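Local coordinates for protein dihydrodipicolinate synthase (Bacillus clausii KSM-K16, PDB 3E96) that probably acts as a 4-hydroxy-tetrahydrodipicolinate synthase, a TIM-barrel lyase expected to hold its substrate through a Schiff base, at residues D244-P247 with F248-R252; K290-V293 with T294-L297; Y60-S63 with L64-K68; I88-A91 with T92-I96. All blocks are in the same frame, centred on the assembly; numbering follows the deposited sequence.

Contact 1 of 4, residues D244-P247 with F248-R252; sequences DIVP and FEDLR
Main-chain bonds tie Val246 to Asp250 and Pro247 to Leu251: Asp250 N gives its hydrogen to Val246 O at 2.8 Å, and Leu251 N reaches Pro247 O at 3.0 Å. Ile245 O receives two weak bonds, from Phe248 N at 3.0 Å and from Glu249 N at 3.3 Å. These weak bonds are consistent with the kink at Pro247, whose ring nitrogen has no hydrogen to give to the turn before it. This is helix 235-252, which follows the eight-stranded barrel and packs against helices 262-270 and 287-299. Hydrocarbon contacts come next. Ile245 and Glu249 run alongside each other, CG2 of the first 4.0 Å from CG of the second. Buried Phe248 turns one ring face to CG of Arg252, which sits above it near the rim. Among the charged groups, Asp250 pairs through OD1 with Lys198, while its OD2 lies 3.2 Å from Val246 CG1; an alanine here would probably leave that lysine without its carboxylate mate and remove the group that lies against the valine methyl. A salt bridge joins Glu249 to Arg252: the glutamate, bent at chi2 (-62°), offers the syn lone pair of OE2 to Arg252 NH1 at 2.9 Å, and the same guanidinium also bonds Asn260.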
# COMPACT_ATOMS: atom_id res chain seq x y z
N ASP B 244 -5.04 -26.13 -17.57
CA ASP B 244 -3.61 -26.41 -17.51
C ASP B 244 -2.85 -25.38 -16.67
O ASP B 244 -1.90 -25.72 -15.97
CB ASP B 244 -3.04 -26.43 -18.94
CG ASP B 244 -1.59 -26.88 -19.00
OD1 ASP B 244 -1.31 -28.03 -18.58
OD2 ASP B 244 -0.74 -26.10 -19.46
N ILE B 245 -3.27 -24.12 -16.75
CA ILE B 245 -2.60 -23.04 -16.03
C ILE B 245 -3.13 -22.69 -14.63
O ILE B 245 -2.38 -22.21 -13.79
CB ILE B 245 -2.60 -21.75 -16.89
CG1 ILE B 245 -1.88 -22.01 -18.22
CG2 ILE B 245 -1.91 -20.61 -16.15
CD1 ILE B 245 -2.03 -20.88 -19.23
N VAL B 246 -4.41 -22.94 -14.39
CA VAL B 246 -5.02 -22.60 -13.10
C VAL B 246 -4.26 -23.02 -11.83
O VAL B 246 -4.10 -22.21 -10.91
CB VAL B 246 -6.47 -23.12 -13.00
CG1 VAL B 246 -7.02 -22.88 -11.60
CG2 VAL B 246 -7.34 -22.41 -14.02
N PRO B 247 -3.81 -24.28 -11.75
CA PRO B 247 -3.09 -24.71 -10.54
C PRO B 247 -1.89 -23.81 -10.20
O PRO B 247 -1.62 -23.54 -9.03
CB PRO B 247 -2.67 -26.14 -10.88
CG PRO B 247 -3.79 -26.60 -11.77
CD PRO B 247 -4.00 -25.41 -12.68
N PHE B 248 -1.19 -23.35 -11.23
CA PHE B 248 -0.04 -22.48 -11.03
C PHE B 248 -0.49 -21.14 -10.46
O PHE B 248 0.12 -20.62 -9.52
CB PHE B 248 0.68 -22.25 -12.37
CG PHE B 248 1.95 -21.44 -12.24
CD1 PHE B 248 3.07 -21.97 -11.61
CD2 PHE B 248 2.02 -20.15 -12.76
CE1 PHE B 248 4.25 -21.23 -11.50
CE2 PHE B 248 3.19 -19.40 -12.66
CZ PHE B 248 4.31 -19.94 -12.03
N GLU B 249 -1.56 -20.59 -11.02
CA GLU B 249 -2.08 -19.32 -10.55
C GLU B 249 -2.62 -19.43 -9.13
O GLU B 249 -2.47 -18.50 -8.33
CB GLU B 249 -3.15 -18.80 -11.51
CG GLU B 249 -2.59 -18.36 -12.86
CD GLU B 249 -1.61 -17.20 -12.72
OE1 GLU B 249 -2.04 -16.09 -12.36
OE2 GLU B 249 -0.40 -17.39 -12.97
N ASP B 250 -3.22 -20.57 -8.79
CA ASP B 250 -3.74 -20.75 -7.44
C ASP B 250 -2.60 -20.86 -6.44
O ASP B 250 -2.71 -20.38 -5.31
CB ASP B 250 -4.63 -21.99 -7.35
CG ASP B 250 -5.97 -21.79 -8.02
OD1 ASP B 250 -6.42 -20.62 -8.12
OD2 ASP B 250 -6.59 -22.79 -8.44
N LEU B 251 -1.49 -21.47 -6.85
CA LEU B 251 -0.35 -21.61 -5.96
C LEU B 251 0.26 -20.23 -5.70
O LEU B 251 0.69 -19.92 -4.59
CB LEU B 251 0.70 -22.54 -6.58
CG LEU B 251 1.91 -22.88 -5.70
CD1 LEU B 251 1.46 -23.35 -4.33
CD2 LEU B 251 2.72 -23.97 -6.40
N ARG B 252 0.29 -19.39 -6.74
CA ARG B 252 0.81 -18.03 -6.62
C ARG B 252 -0.11 -17.22 -5.70
O ARG B 252 0.34 -16.31 -4.99
CB ARG B 252 0.84 -17.34 -7.99
CG ARG B 252 1.88 -17.87 -8.96
CD ARG B 252 1.78 -17.12 -10.28
NE ARG B 252 2.05 -15.69 -10.12
CZ ARG B 252 1.76 -14.76 -11.03
NH1 ARG B 252 1.19 -15.11 -12.17
NH2 ARG B 252 2.06 -13.49 -10.80

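Contact 2 of 4, residues K290-V293 with T294-L297; sequences KQLV and TELL
Lys290 O is gripped twice by Thr294, whose backbone N and OG1 each donate to it over 3.0 Å. The two donors come from opposite faces of the carbonyl plane, each tilted out of it. With OG1 placed beside its own backbone N (chi1 -65°), the hydroxyl bends back along the helix to this oxygen, and a threonine can thus face a partly buried site without a distant polar partner. A valine in its place would probably forfeit the second bond and leave Lys290 O with just the amide of these two donors. Further along, Leu296 N bonds to Leu292 O at 3.0 Å and Leu297 N to Val293 O at 2.9 Å. Val293 and Leu297 project side by side, CG1 of the valine 4.1 Å from CD1 of the leucine. Both are buried against Met270 of helix 262-270, while Leu292 and Leu296 pack against helix 235-252; branched aliphatic groups suit these interhelical seams. Exposed Gln291 and Glu295 cross on another side, Gln291 CG 3.8 Å from Glu295 OE2. Helix 287-299 is thus amphipathic: hydrocarbon faces the neighbouring helices, long polar chains are exposed, and partly exposed Thr294 satisfies its hydroxyl on the backbone of the preceding turn.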
# COMPACT_ATOMS: atom_id res chain seq x y z
N LYS B 290 7.54 -25.59 -1.81
CA LYS B 290 8.59 -25.92 -2.79
C LYS B 290 8.20 -27.24 -3.46
O LYS B 290 8.40 -27.42 -4.66
CB LYS B 290 9.95 -26.08 -2.09
CG LYS B 290 10.67 -24.77 -1.82
CD LYS B 290 11.89 -25.00 -0.94
CE LYS B 290 12.88 -23.83 -1.02
NZ LYS B 290 12.24 -22.51 -0.77
N GLN B 291 7.63 -28.16 -2.68
CA GLN B 291 7.20 -29.45 -3.20
C GLN B 291 6.02 -29.27 -4.15
O GLN B 291 5.93 -29.95 -5.18
CB GLN B 291 6.80 -30.38 -2.05
CG GLN B 291 6.46 -31.80 -2.47
CD GLN B 291 7.69 -32.59 -2.90
OE1 GLN B 291 8.40 -32.21 -3.83
NE2 GLN B 291 7.95 -33.69 -2.21
N LEU B 292 5.12 -28.35 -3.82
CA LEU B 292 3.96 -28.10 -4.67
C LEU B 292 4.41 -27.51 -6.01
O LEU B 292 3.81 -27.80 -7.05
CB LEU B 292 2.97 -27.16 -3.98
CG LEU B 292 2.28 -27.69 -2.73
CD1 LEU B 292 1.44 -26.60 -2.09
CD2 LEU B 292 1.42 -28.90 -3.09
N VAL B 293 5.44 -26.67 -6.00
CA VAL B 293 5.95 -26.07 -7.24
C VAL B 293 6.58 -27.18 -8.08
O VAL B 293 6.42 -27.23 -9.30
CB VAL B 293 7.01 -24.98 -6.96
CG1 VAL B 293 7.66 -24.53 -8.28
CG2 VAL B 293 6.36 -23.78 -6.27
N THR B 294 7.31 -28.07 -7.41
CA THR B 294 7.96 -29.19 -8.08
C THR B 294 6.92 -30.08 -8.75
O THR B 294 7.04 -30.39 -9.94
CB THR B 294 8.78 -30.02 -7.07
OG1 THR B 294 9.84 -29.23 -6.55
CG2 THR B 294 9.35 -31.27 -7.74
N GLU B 295 5.90 -30.47 -8.00
CA GLU B 295 4.85 -31.33 -8.53
C GLU B 295 4.11 -30.67 -9.69
O GLU B 295 3.65 -31.34 -10.60
CB GLU B 295 3.86 -31.71 -7.43
CG GLU B 295 4.53 -32.23 -6.17
CD GLU B 295 3.53 -32.70 -5.12
OE1 GLU B 295 2.46 -32.08 -4.99
OE2 GLU B 295 3.84 -33.69 -4.42
N LEU B 296 4.01 -29.34 -9.65
CA LEU B 296 3.32 -28.61 -10.70
C LEU B 296 4.15 -28.62 -11.99
O LEU B 296 3.63 -28.84 -13.08
CB LEU B 296 3.05 -27.17 -10.25
CG LEU B 296 1.96 -26.39 -10.98
CD1 LEU B 296 0.62 -27.07 -10.77
CD2 LEU B 296 1.91 -24.98 -10.43
N LEU B 297 5.45 -28.37 -11.84
CA LEU B 297 6.35 -28.36 -12.99
C LEU B 297 6.45 -29.77 -13.56
O LEU B 297 6.60 -29.95 -14.77
CB LEU B 297 7.73 -27.85 -12.58
CG LEU B 297 7.80 -26.37 -12.18
CD1 LEU B 297 9.22 -26.01 -11.80
CD2 LEU B 297 7.32 -25.50 -13.34

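Contact 3 of 4, residues Y60-S63 with L64-K68; sequences YALS and LEEAK
A capping box formed by Ser63 and Glu66 starts helix 64-78, where the loop after barrel strand 49-50 turns into helix. Ser63 is the N-cap. Its OG accepts from Glu66 N at 3.0 Å, with the N-H pointing well at it (156°). In return Ser63 N donates to Glu66 OE1, also at 3.0 Å and straighter still at 167°, using the anti lone pair of that oxygen, the one away from OE2. Serine suits the position because its short side chain, with OG set between its own N and carbonyl carbon (chi1 65°), can curl over the first turn. Glutamate is long enough to return: CG stands beside its backbone N, and the extended chain carries the carboxylate back past OG to the serine amide. The first regular helical bond follows, Ala67 N to Ser63 O at 3.0 Å. Next to the box Leu62 crosses Glu66, with Leu62 CB 4.0 Å from Glu66 CB. Leu62, just before the N-cap, also reaches Ala67 in the first turn, Leu62 CD1 lying 4.5 Å from Ala67 CB; the positions are those of a hydrophobic staple, though a slight one, since alanine offers a single methyl. Leu64 meets Leu64 of the second subunit. The other carboxylate oxygen, Glu66 OE2, forms a salt bridge with Arg279, which also bonds Ala61 O. Both Glu66 oxygens are therefore engaged, so its carboxylate is unlikely to turn, and its negative charge beside the amino end of the helix would probably be favoured by the helix dipole.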
# COMPACT_ATOMS: atom_id res chain seq x y z
N TYR B 60 6.95 -1.94 -5.31
CA TYR B 60 7.03 -1.34 -3.98
C TYR B 60 8.25 -1.71 -3.16
O TYR B 60 8.51 -1.11 -2.12
CB TYR B 60 5.74 -1.63 -3.21
CG TYR B 60 4.56 -0.91 -3.82
CD1 TYR B 60 4.52 0.48 -3.85
CD2 TYR B 60 3.50 -1.62 -4.40
CE1 TYR B 60 3.46 1.16 -4.44
CE2 TYR B 60 2.43 -0.95 -4.99
CZ TYR B 60 2.42 0.44 -5.01
OH TYR B 60 1.37 1.12 -5.58
N ALA B 61 9.01 -2.70 -3.63
CA ALA B 61 10.23 -3.12 -2.93
C ALA B 61 11.44 -2.39 -3.53
O ALA B 61 12.58 -2.57 -3.10
CB ALA B 61 10.42 -4.63 -3.05
N LEU B 62 11.18 -1.56 -4.54
CA LEU B 62 12.25 -0.80 -5.20
C LEU B 62 12.30 0.63 -4.70
O LEU B 62 11.27 1.21 -4.34
CB LEU B 62 12.02 -0.76 -6.72
CG LEU B 62 11.80 -2.06 -7.50
CD1 LEU B 62 11.45 -1.71 -8.95
CD2 LEU B 62 13.06 -2.92 -7.44
N SER B 63 13.49 1.21 -4.66
CA SER B 63 13.61 2.61 -4.26
C SER B 63 13.14 3.37 -5.50
O SER B 63 13.00 2.78 -6.57
CB SER B 63 15.07 2.96 -3.97
OG SER B 63 15.85 2.87 -5.15
N LEU B 64 12.88 4.66 -5.35
CA LEU B 64 12.43 5.46 -6.50
C LEU B 64 13.47 5.43 -7.61
O LEU B 64 13.13 5.37 -8.79
CB LEU B 64 12.17 6.91 -6.08
CG LEU B 64 10.97 7.18 -5.18
CD1 LEU B 64 10.83 8.69 -4.95
CD2 LEU B 64 9.70 6.62 -5.83
N GLU B 65 14.74 5.48 -7.23
CA GLU B 65 15.82 5.46 -8.21
C GLU B 65 15.90 4.11 -8.92
O GLU B 65 16.17 4.05 -10.12
CB GLU B 65 17.15 5.80 -7.53
CG GLU B 65 18.36 5.85 -8.46
CD GLU B 65 18.16 6.76 -9.66
OE1 GLU B 65 17.58 7.86 -9.49
OE2 GLU B 65 18.58 6.38 -10.77
N GLU B 66 15.68 3.02 -8.19
CA GLU B 66 15.72 1.70 -8.81
C GLU B 66 14.56 1.54 -9.78
O GLU B 66 14.69 0.89 -10.82
CB GLU B 66 15.65 0.60 -7.74
CG GLU B 66 16.91 0.43 -6.93
CD GLU B 66 16.78 -0.68 -5.91
OE1 GLU B 66 15.75 -0.70 -5.19
OE2 GLU B 66 17.68 -1.53 -5.81
N ALA B 67 13.41 2.12 -9.43
CA ALA B 67 12.23 2.05 -10.30
C ALA B 67 12.53 2.77 -11.61
O ALA B 67 12.23 2.26 -12.69
CB ALA B 67 11.03 2.68 -9.61
N LYS B 68 13.11 3.96 -11.51
CA LYS B 68 13.44 4.74 -12.71
C LYS B 68 14.44 3.98 -13.57
O LYS B 68 14.27 3.89 -14.79
CB LYS B 68 14.02 6.10 -12.32
CG LYS B 68 13.05 7.03 -11.64
CD LYS B 68 13.75 8.31 -11.19
CE LYS B 68 12.77 9.26 -10.51
NZ LYS B 68 13.46 10.46 -9.94

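Contact 4 of 4, residues I88-A91 with T92-I96; sequences IGYA and TSTAI
Ile88, the last residue of strand 83-88, reaches Ala95 with the end of its longer branch, CD1 standing 3.6 Å from Ala95 O. Its CG1 lies between the backbone N and the carbonyl carbon (chi1 63°), a setting that sends CD1 along toward the helix; Val110, Ile112 and Leu136 pack round the same side chain. Gly89 follows, its carbonyl oxygen 3.2 Å from Ala95 CA. With both backbone torsions nearly extended, phi -177° and psi -159°, the chain takes a conformation that suits glycine, and the single methyl of Ala95 lets the Gly89 carbonyl come close. The N of Gly89 is buried without a polar partner. Tyr90 rests its CB 3.7 Å from Thr94 CG2, which also nears ring atom CD2 of Tyr90 at 4.0 Å, obliquely to the ring. Beyond, that ring meets Phe59 and Tyr60 of its own chain and Tyr90 of the second subunit. Ala91 is the N-cap but has no side-chain acceptor for a capping bond; its carbonyl oxygen takes the first helical bond, from Ala95 N at 2.8 Å. A water links Ala91 to Thr94, accepting from Ala91 N at 3.3 Å and bonding Thr94 OG1 at 2.9 Å. Such a short, glycine-containing turn from strand end to helix N-terminus is a beta-alpha junction of a TIM barrel, here built into the subunit interface.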
# COMPACT_ATOMS: atom_id res chain seq x y z
N ILE B 88 3.91 3.39 -12.36
CA ILE B 88 4.21 4.54 -11.51
C ILE B 88 3.20 4.56 -10.36
O ILE B 88 2.17 3.89 -10.42
CB ILE B 88 4.14 5.88 -12.30
CG1 ILE B 88 2.73 6.13 -12.82
CG2 ILE B 88 5.13 5.85 -13.46
CD1 ILE B 88 2.58 7.47 -13.56
N GLY B 89 3.50 5.32 -9.31
CA GLY B 89 2.59 5.38 -8.18
C GLY B 89 3.04 6.33 -7.08
O GLY B 89 3.83 7.24 -7.33
N TYR B 90 2.51 6.12 -5.87
CA TYR B 90 2.81 6.93 -4.68
C TYR B 90 2.06 8.27 -4.70
O TYR B 90 1.05 8.41 -5.38
CB TYR B 90 4.32 7.17 -4.56
CG TYR B 90 5.11 5.89 -4.40
CD1 TYR B 90 4.92 5.06 -3.30
CD2 TYR B 90 6.06 5.51 -5.36
CE1 TYR B 90 5.66 3.89 -3.14
CE2 TYR B 90 6.81 4.34 -5.21
CZ TYR B 90 6.60 3.54 -4.10
OH TYR B 90 7.34 2.39 -3.95
N ALA B 91 2.55 9.25 -3.94
CA ALA B 91 1.92 10.56 -3.89
C ALA B 91 1.84 11.12 -5.32
O ALA B 91 2.69 10.82 -6.15
CB ALA B 91 2.73 11.50 -3.00
N THR B 92 0.82 11.93 -5.60
CA THR B 92 0.67 12.48 -6.95
C THR B 92 1.94 13.11 -7.52
O THR B 92 2.30 12.85 -8.67
CB THR B 92 -0.49 13.50 -7.03
OG1 THR B 92 -0.22 14.62 -6.18
CG2 THR B 92 -1.79 12.85 -6.60
N SER B 93 2.62 13.94 -6.73
CA SER B 93 3.84 14.58 -7.22
C SER B 93 4.90 13.52 -7.57
O SER B 93 5.61 13.64 -8.56
CB SER B 93 4.41 15.54 -6.18
OG SER B 93 4.84 14.84 -5.02
N THR B 94 4.98 12.50 -6.73
CA THR B 94 5.94 11.41 -6.93
C THR B 94 5.59 10.61 -8.19
O THR B 94 6.47 10.27 -8.98
CB THR B 94 5.93 10.46 -5.72
OG1 THR B 94 6.23 11.20 -4.54
CG2 THR B 94 6.97 9.35 -5.90
N ALA B 95 4.30 10.32 -8.37
CA ALA B 95 3.86 9.58 -9.54
C ALA B 95 4.20 10.38 -10.80
O ALA B 95 4.65 9.82 -11.80
CB ALA B 95 2.36 9.33 -9.47
N ILE B 96 3.99 11.69 -10.73
CA ILE B 96 4.29 12.55 -11.87
C ILE B 96 5.79 12.56 -12.15
O ILE B 96 6.20 12.58 -13.31
CB ILE B 96 3.77 13.99 -11.61
CG1 ILE B 96 2.24 13.97 -11.54
CG2 ILE B 96 4.23 14.92 -12.73
CD1 ILE B 96 1.62 15.26 -11.04
O HOH W 1 5.26 9.77 -2.21

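How the contacts relate
Along the chain contact 3 comes first, then contact 4, contact 1 and contact 2. The first two sit at the starts of consecutive helices, 64-78 and 92-105, which follow neighbouring barrel strands 49-50 and 83-88. Their centres are 12 Å apart, Leu64 CD2 meets Tyr90 CE2 at 3.7 Å, and both reach the second subunit. Contacts 1 and 2, with centres 11 Å apart, lie beyond the last strand on helices 235-252 and 287-299, where Leu251 CD2 packs on Val293 CG2 at 3.6 Å. Contacts 2 and 4 fall on opposite sides of the chain's centre, about 38 Å apart between centres: one pair contributes to the subunit interface, the other to the C-terminal helices.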